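Long-range contact in short chain dehydrogenase (Rhodopseudomonas palustris, PDB 3H7A), which probably catalyses an NAD(P)-dependent oxidation or reduction, as a member of the short-chain dehydrogenase/reductase family: residues Leu63-Leu75 and Glu112-Glu124. Numbering follows the deposited sequence.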
ATOM      1  N   LEU B  63     -11.832  31.345 -12.710  1.00 33.18           N
ATOM      2  CA  LEU B  63     -10.561  30.977 -12.096  1.00 31.28           C
ATOM      3  C   LEU B  63      -9.874  29.913 -12.918  1.00 28.44           C
ATOM      4  O   LEU B  63     -10.430  28.842 -13.165  1.00 32.40           O
ATOM      5  CB  LEU B  63     -10.766  30.479 -10.653  1.00 30.04           C
ATOM      6  CG  LEU B  63      -9.588  29.775  -9.962  1.00 31.60           C
ATOM      7  CD1 LEU B  63      -8.491  30.765  -9.611  1.00 31.80           C
ATOM      8  CD2 LEU B  63     -10.030  28.958  -8.721  1.00 29.14           C
ATOM      9  N   ASP B  64      -8.659  30.226 -13.342  1.00 36.17           N
ATOM     10  CA  ASP B  64      -7.796  29.240 -13.953  1.00 34.45           C
ATOM     11  C   ASP B  64      -6.775  28.797 -12.908  1.00 31.57           C
ATOM     12  O   ASP B  64      -5.801  29.500 -12.624  1.00 32.09           O
ATOM     13  CB  ASP B  64      -7.117  29.812 -15.196  1.00 36.06           C
ATOM     14  CG  ASP B  64      -6.231  28.801 -15.894  1.00 43.34           C
ATOM     15  OD1 ASP B  64      -6.452  27.578 -15.751  1.00 45.82           O
ATOM     16  OD2 ASP B  64      -5.308  29.241 -16.601  1.00 51.26           O
ATOM     17  N   ALA B  65      -7.001  27.604 -12.365  1.00 30.74           N
ATOM     18  CA  ALA B  65      -6.250  27.102 -11.220  1.00 26.84           C
ATOM     19  C   ALA B  65      -4.776  26.833 -11.501  1.00 27.63           C
ATOM     20  O   ALA B  65      -3.981  26.785 -10.567  1.00 28.89           O
ATOM     21  CB  ALA B  65      -6.934  25.875 -10.636  1.00 33.77           C
ATOM     22  N   ARG B  66      -4.402  26.705 -12.777  1.00 23.29           N
ATOM     23  CA  ARG B  66      -2.989  26.648 -13.166  1.00 28.90           C
ATOM     24  C   ARG B  66      -2.253  27.938 -12.827  1.00 31.46           C
ATOM     25  O   ARG B  66      -1.045  27.928 -12.619  1.00 36.51           O
ATOM     26  CB  ARG B  66      -2.837  26.392 -14.659  1.00 29.88           C
ATOM     27  CG  ARG B  66      -3.383  25.077 -15.130  1.00 35.58           C
ATOM     28  CD  ARG B  66      -3.295  24.982 -16.633  1.00 40.44           C
ATOM     29  NE  ARG B  66      -4.165  25.958 -17.276  1.00 51.47           N
ATOM     30  CZ  ARG B  66      -4.629  25.846 -18.513  1.00 58.77           C
ATOM     31  NH1 ARG B  66      -4.318  24.788 -19.259  1.00 58.27           N
ATOM     32  NH2 ARG B  66      -5.420  26.792 -19.001  1.00 59.60           N
ATOM     33  N   ASN B  67      -2.989  29.046 -12.787  1.00 32.34           N
ATOM     34  CA  ASN B  67      -2.417  30.365 -12.553  1.00 32.51           C
ATOM     35  C   ASN B  67      -2.343  30.650 -11.046  1.00 26.02           C
ATOM     36  O   ASN B  67      -3.360  30.904 -10.395  1.00 31.90           O
ATOM     37  CB  ASN B  67      -3.246  31.412 -13.316  1.00 31.79           C
ATOM     38  CG  ASN B  67      -2.558  32.772 -13.432  1.00 49.03           C
ATOM     39  OD1 ASN B  67      -1.899  33.258 -12.507  1.00 35.73           O
ATOM     40  ND2 ASN B  67      -2.740  33.407 -14.582  1.00 56.28           N
ATOM     41  N   GLU B  68      -1.128  30.608 -10.502  1.00 25.10           N
ATOM     42  CA  GLU B  68      -0.904  30.738  -9.058  1.00 25.11           C
ATOM     43  C   GLU B  68      -1.327  32.085  -8.482  1.00 29.96           C
ATOM     44  O   GLU B  68      -1.660  32.177  -7.306  1.00 25.32           O
ATOM     45  CB  GLU B  68       0.556  30.444  -8.699  1.00 26.47           C
ATOM     46  CG  GLU B  68       1.600  31.335  -9.375  1.00 28.75           C
ATOM     47  CD  GLU B  68       2.048  30.826 -10.742  1.00 35.16           C
ATOM     48  OE1 GLU B  68       1.397  29.919 -11.307  1.00 31.32           O
ATOM     49  OE2 GLU B  68       3.058  31.347 -11.248  1.00 36.97           O
ATOM     50  N   ASP B  69      -1.313  33.119  -9.323  1.00 33.81           N
ATOM     51  CA  ASP B  69      -1.701  34.461  -8.918  1.00 33.27           C
ATOM     52  C   ASP B  69      -3.210  34.534  -8.767  1.00 29.52           C
ATOM     53  O   ASP B  69      -3.708  35.171  -7.847  1.00 34.25           O
ATOM     54  CB  ASP B  69      -1.193  35.487  -9.933  1.00 37.96           C
ATOM     55  CG  ASP B  69       0.331  35.536  -9.998  1.00 52.96           C
ATOM     56  OD1 ASP B  69       0.991  35.389  -8.943  1.00 59.33           O
ATOM     57  OD2 ASP B  69       0.868  35.720 -11.113  1.00 67.54           O
ATOM     58  N   GLU B  70      -3.920  33.863  -9.671  1.00 25.08           N
ATOM     59  CA  GLU B  70      -5.368  33.744  -9.619  1.00 29.22           C
ATOM     60  C   GLU B  70      -5.840  32.892  -8.438  1.00 30.83           C
ATOM     61  O   GLU B  70      -6.845  33.224  -7.805  1.00 28.29           O
ATOM     62  CB  GLU B  70      -5.907  33.155 -10.923  1.00 23.99           C
ATOM     63  CG  GLU B  70      -5.893  34.102 -12.116  1.00 37.47           C
ATOM     64  CD  GLU B  70      -6.601  33.516 -13.352  1.00 37.17           C
ATOM     65  OE1 GLU B  70      -7.714  32.959 -13.218  1.00 43.51           O
ATOM     66  OE2 GLU B  70      -6.042  33.624 -14.464  1.00 49.31           O
ATOM     67  N   VAL B  71      -5.137  31.793  -8.151  1.00 28.15           N
ATOM     68  CA  VAL B  71      -5.469  30.938  -6.994  1.00 26.55           C
ATOM     69  C   VAL B  71      -5.314  31.729  -5.704  1.00 28.37           C
ATOM     70  O   VAL B  71      -6.203  31.724  -4.861  1.00 29.13           O
ATOM     71  CB  VAL B  71      -4.586  29.642  -6.927  1.00 27.56           C
ATOM     72  CG1 VAL B  71      -4.715  28.941  -5.576  1.00 20.00           C
ATOM     73  CG2 VAL B  71      -4.973  28.686  -8.019  1.00 21.58           C
ATOM     74  N   THR B  72      -4.184  32.419  -5.577  1.00 22.78           N
ATOM     75  CA  THR B  72      -3.894  33.235  -4.407  1.00 27.40           C
ATOM     76  C   THR B  72      -4.943  34.347  -4.237  1.00 26.43           C
ATOM     77  O   THR B  72      -5.407  34.603  -3.122  1.00 33.70           O
ATOM     78  CB  THR B  72      -2.460  33.778  -4.506  1.00 27.82           C
ATOM     79  OG1 THR B  72      -1.584  32.687  -4.811  1.00 28.05           O
ATOM     80  CG2 THR B  72      -1.995  34.430  -3.203  1.00 31.67           C
ATOM     81  N   ALA B  73      -5.341  34.977  -5.338  1.00 24.85           N
ATOM     82  CA  ALA B  73      -6.303  36.073  -5.285  1.00 27.32           C
ATOM     83  C   ALA B  73      -7.690  35.566  -4.957  1.00 25.78           C
ATOM     84  O   ALA B  73      -8.419  36.222  -4.225  1.00 29.46           O
ATOM     85  CB  ALA B  73      -6.316  36.869  -6.598  1.00 27.83           C
ATOM     86  N   PHE B  74      -8.041  34.399  -5.495  1.00 23.44           N
ATOM     87  CA  PHE B  74      -9.307  33.720  -5.174  1.00 26.09           C
ATOM     88  C   PHE B  74      -9.445  33.388  -3.665  1.00 30.07           C
ATOM     89  O   PHE B  74     -10.498  33.619  -3.053  1.00 26.56           O
ATOM     90  CB  PHE B  74      -9.419  32.460  -6.052  1.00 25.10           C
ATOM     91  CG  PHE B  74     -10.678  31.647  -5.848  1.00 26.85           C
ATOM     92  CD1 PHE B  74     -11.844  31.948  -6.559  1.00 25.62           C
ATOM     93  CD2 PHE B  74     -10.682  30.537  -4.997  1.00 23.23           C
ATOM     94  CE1 PHE B  74     -12.988  31.178  -6.397  1.00 30.67           C
ATOM     95  CE2 PHE B  74     -11.827  29.769  -4.824  1.00 29.43           C
ATOM     96  CZ  PHE B  74     -12.981  30.085  -5.529  1.00 29.64           C
ATOM     97  N   LEU B  75      -8.371  32.865  -3.074  1.00 26.88           N
ATOM     98  CA  LEU B  75      -8.374  32.464  -1.672  1.00 26.51           C
ATOM     99  C   LEU B  75      -8.308  33.648  -0.726  1.00 28.17           C
ATOM    100  O   LEU B  75      -9.014  33.668   0.285  1.00 28.80           O
ATOM    101  CB  LEU B  75      -7.237  31.474  -1.392  1.00 28.90           C
ATOM    102  CG  LEU B  75      -7.387  30.115  -2.090  1.00 23.12           C
ATOM    103  CD1 LEU B  75      -6.143  29.268  -1.948  1.00 22.34           C
ATOM    104  CD2 LEU B  75      -8.596  29.383  -1.567  1.00 15.75           C
ATOM    105  N   GLU B 112       0.217  20.933 -14.240  1.00 25.76           N
ATOM    106  CA  GLU B 112      -0.158  22.301 -13.850  1.00 21.76           C
ATOM    107  C   GLU B 112      -1.567  22.360 -13.273  1.00 19.89           C
ATOM    108  O   GLU B 112      -1.802  23.026 -12.271  1.00 23.91           O
ATOM    109  CB  GLU B 112      -0.057  23.278 -15.024  1.00 16.26           C
ATOM    110  CG  GLU B 112       1.362  23.512 -15.549  1.00 25.04           C
ATOM    111  CD  GLU B 112       1.407  24.463 -16.749  1.00 33.54           C
ATOM    112  OE1 GLU B 112       0.354  24.728 -17.384  1.00 32.77           O
ATOM    113  OE2 GLU B 112       2.513  24.948 -17.050  1.00 37.73           O
ATOM    114  N   MET B 113      -2.474  21.625 -13.908  1.00 20.62           N
ATOM    115  CA  MET B 113      -3.893  21.635 -13.556  0.50 21.35           C
ATOM    116  C   MET B 113      -4.190  20.777 -12.314  1.00 23.54           C
ATOM    117  O   MET B 113      -4.868  21.231 -11.394  1.00 23.30           O
ATOM    118  CB  MET B 113      -4.714  21.168 -14.776  0.50 25.52           C
ATOM    119  CG  MET B 113      -6.235  21.324 -14.694  0.50 35.64           C
ATOM    120  SD  MET B 113      -6.980  22.868 -15.311  0.50 44.89           S
ATOM    121  CE  MET B 113      -6.764  23.955 -13.918  0.50 34.51           C
ATOM    122  N   ALA B 114      -3.677  19.545 -12.295  1.00 21.22           N
ATOM    123  CA  ALA B 114      -4.051  18.544 -11.281  1.00 21.79           C
ATOM    124  C   ALA B 114      -3.133  18.413 -10.065  1.00 14.28           C
ATOM    125  O   ALA B 114      -3.484  17.747  -9.096  1.00 19.76           O
ATOM    126  CB  ALA B 114      -4.206  17.178 -11.949  1.00 18.87           C
ATOM    127  N   CYS B 115      -1.949  19.006 -10.131  1.00 22.64           N
ATOM    128  CA  CYS B 115      -0.976  18.840  -9.075  1.00 17.39           C
ATOM    129  C   CYS B 115      -0.435  20.176  -8.545  1.00 17.78           C
ATOM    130  O   CYS B 115      -0.530  20.460  -7.349  1.00 24.89           O
ATOM    131  CB  CYS B 115       0.175  17.964  -9.553  1.00 19.55           C
ATOM    132  SG  CYS B 115       1.383  17.742  -8.215  1.00 17.84           S
ATOM    133  N   TRP B 116       0.123  20.975  -9.456  1.00 22.84           N
ATOM    134  CA  TRP B 116       0.640  22.311  -9.179  1.00 19.10           C
ATOM    135  C   TRP B 116      -0.460  23.171  -8.591  1.00 23.54           C
ATOM    136  O   TRP B 116      -0.288  23.777  -7.546  1.00 19.73           O
ATOM    137  CB  TRP B 116       1.178  22.931 -10.475  1.00 24.93           C
ATOM    138  CG  TRP B 116       1.367  24.433 -10.444  1.00 25.23           C
ATOM    139  CD1 TRP B 116       0.607  25.373 -11.088  1.00 21.45           C
ATOM    140  CD2 TRP B 116       2.383  25.156  -9.735  1.00 21.57           C
ATOM    141  NE1 TRP B 116       1.087  26.636 -10.817  1.00 25.11           N
ATOM    142  CE2 TRP B 116       2.176  26.529  -9.992  1.00 21.82           C
ATOM    143  CE3 TRP B 116       3.448  24.776  -8.909  1.00 27.95           C
ATOM    144  CZ2 TRP B 116       2.991  27.519  -9.448  1.00 28.61           C
ATOM    145  CZ3 TRP B 116       4.260  25.757  -8.376  1.00 25.42           C
ATOM    146  CH2 TRP B 116       4.025  27.118  -8.646  1.00 18.81           C
ATOM    147  N   ALA B 117      -1.616  23.160  -9.232  1.00 18.17           N
ATOM    148  CA  ALA B 117      -2.745  23.952  -8.763  1.00 22.22           C
ATOM    149  C   ALA B 117      -3.164  23.562  -7.354  1.00 22.16           C
ATOM    150  O   ALA B 117      -3.573  24.419  -6.560  1.00 30.24           O
ATOM    151  CB  ALA B 117      -3.889  23.796  -9.705  1.00 22.49           C
ATOM    152  N   GLY B 118      -3.045  22.273  -7.041  1.00 18.08           N
ATOM    153  CA  GLY B 118      -3.368  21.751  -5.731  1.00 17.88           C
ATOM    154  C   GLY B 118      -2.373  22.163  -4.689  1.00 21.51           C
ATOM    155  O   GLY B 118      -2.751  22.471  -3.568  1.00 26.69           O
ATOM    156  N   PHE B 119      -1.096  22.149  -5.055  1.00 22.00           N
ATOM    157  CA  PHE B 119      -0.044  22.620  -4.157  1.00 19.05           C
ATOM    158  C   PHE B 119      -0.262  24.083  -3.780  1.00 23.52           C
ATOM    159  O   PHE B 119      -0.130  24.445  -2.613  1.00 21.27           O
ATOM    160  CB  PHE B 119       1.341  22.434  -4.785  1.00 21.26           C
ATOM    161  CG  PHE B 119       2.429  23.258  -4.119  1.00 22.90           C
ATOM    162  CD1 PHE B 119       2.888  22.929  -2.852  1.00 20.54           C
ATOM    163  CD2 PHE B 119       2.980  24.354  -4.771  1.00 25.23           C
ATOM    164  CE1 PHE B 119       3.882  23.680  -2.235  1.00 23.26           C
ATOM    165  CE2 PHE B 119       3.969  25.121  -4.164  1.00 15.99           C
ATOM    166  CZ  PHE B 119       4.420  24.780  -2.893  1.00 16.81           C
ATOM    167  N   VAL B 120      -0.598  24.913  -4.763  1.00 25.91           N
ATOM    168  CA  VAL B 120      -0.724  26.347  -4.522  1.00 20.43           C
ATOM    169  C   VAL B 120      -1.959  26.609  -3.685  1.00 22.88           C
ATOM    170  O   VAL B 120      -1.878  27.324  -2.683  1.00 18.38           O
ATOM    171  CB  VAL B 120      -0.699  27.183  -5.822  1.00 19.88           C
ATOM    172  CG1 VAL B 120      -0.906  28.672  -5.526  1.00 22.66           C
ATOM    173  CG2 VAL B 120       0.642  26.973  -6.554  1.00 17.69           C
ATOM    174  N   SER B 121      -3.076  25.986  -4.064  1.00 20.50           N
ATOM    175  CA  SER B 121      -4.310  26.054  -3.280  1.00 17.77           C
ATOM    176  C   SER B 121      -4.123  25.595  -1.850  1.00 23.73           C
ATOM    177  O   SER B 121      -4.678  26.197  -0.928  1.00 25.36           O
ATOM    178  CB  SER B 121      -5.375  25.178  -3.911  1.00 15.20           C
ATOM    179  OG  SER B 121      -5.628  25.625  -5.218  1.00 20.50           O
ATOM    180  N   GLY B 122      -3.356  24.524  -1.668  1.00 19.94           N
ATOM    181  CA  GLY B 122      -3.136  23.982  -0.346  1.00 19.26           C
ATOM    182  C   GLY B 122      -2.308  24.925   0.500  1.00 22.47           C
ATOM    183  O   GLY B 122      -2.705  25.274   1.613  1.00 23.77           O
ATOM    184  N   ARG B 123      -1.158  25.330  -0.039  1.00 25.30           N
ATOM    185  CA  ARG B 123      -0.225  26.229   0.643  1.00 23.14           C
ATOM    186  C   ARG B 123      -0.860  27.560   1.025  1.00 28.19           C
ATOM    187  O   ARG B 123      -0.713  28.030   2.161  1.00 26.01           O
ATOM    188  CB  ARG B 123       1.012  26.482  -0.232  1.00 24.14           C
ATOM    189  CG  ARG B 123       2.101  27.294   0.477  1.00 22.46           C
ATOM    190  CD  ARG B 123       3.139  27.828  -0.504  1.00 27.86           C
ATOM    191  NE  ARG B 123       2.550  28.740  -1.487  1.00 30.83           N
ATOM    192  CZ  ARG B 123       3.102  29.052  -2.655  1.00 30.89           C
ATOM    193  NH1 ARG B 123       4.275  28.527  -3.003  1.00 25.27           N
ATOM    194  NH2 ARG B 123       2.482  29.890  -3.478  1.00 25.87           N
ATOM    195  N   GLU B 124      -1.589  28.151   0.084  1.00 27.85           N
ATOM    196  CA  GLU B 124      -2.251  29.424   0.340  1.00 26.18           C
ATOM    197  C   GLU B 124      -3.435  29.301   1.292  1.00 29.63           C
ATOM    198  O   GLU B 124      -3.646  30.196   2.100  1.00 30.54           O
ATOM    199  CB  GLU B 124      -2.630  30.132  -0.971  1.00 23.65           C
ATOM    200  CG  GLU B 124      -1.414  30.517  -1.833  1.00 28.42           C
ATOM    201  CD  GLU B 124      -0.328  31.282  -1.055  1.00 34.46           C
ATOM    202  OE1 GLU B 124      -0.637  32.338  -0.451  1.00 33.67           O
ATOM    203  OE2 GLU B 124       0.838  30.823  -1.053  1.00 30.28           O
TER
HETATM  204  O   HOH W   1       0.974  32.328  -3.996  1.00 44.48           O
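Two neighbouring helices on one face of the Rossmann-fold sheet meet here, where Trp-116 of helix 112-124 turns its indole edge to the type I turn, Asp-64 to Asn-67, that leads into helix 68-75. Trp-116 NE1 is shared between two acceptors at the ring edge, Arg-66 O at 3.1 Å and Glu-68 OE1 at 3.3 Å, both weak and bent bonds. Glu-68 CG sits between its backbone N and carbonyl carbon (chi1 59°), and a bend at chi2 brings the carboxylate to the indole edge, nearly perpendicular to the ring. Val-120 CG2 lies over one indole face, toward its rim, while Val-120 CG1 packs on Val-71 CG1 at 3.8 Å.

Beside Trp-116, Ala-117 CB presses against Ala-65 O (3.1 Å), and Met-113 CE reaches Ala-65 CB and Arg-66 CG. The aliphatic part of Arg-66 lies across Glu-112, but the charges pair elsewhere: Arg-66 NE with Asp-64 OD1, Glu-112 with Arg-108. Farther along, Leu-75 CD1 fits against Ser-121 O and Glu-124 CB. Ser-121 OG turns back to Ala-117 O (2.7 Å), which satisfies this buried hydroxyl. A water links Thr-72 OG1 to Arg-123 NH2, weakly at the arginine, whose NH1 forms a salt bridge with Asp-104 of the second subunit.

The axes of helix segments 68-75 and 112-124, 9.4 Å apart at closest approach, run N to C in roughly the same direction, 34° apart, as expected of adjacent helices in the parallel alpha/beta Rossmann fold of short-chain dehydrogenases.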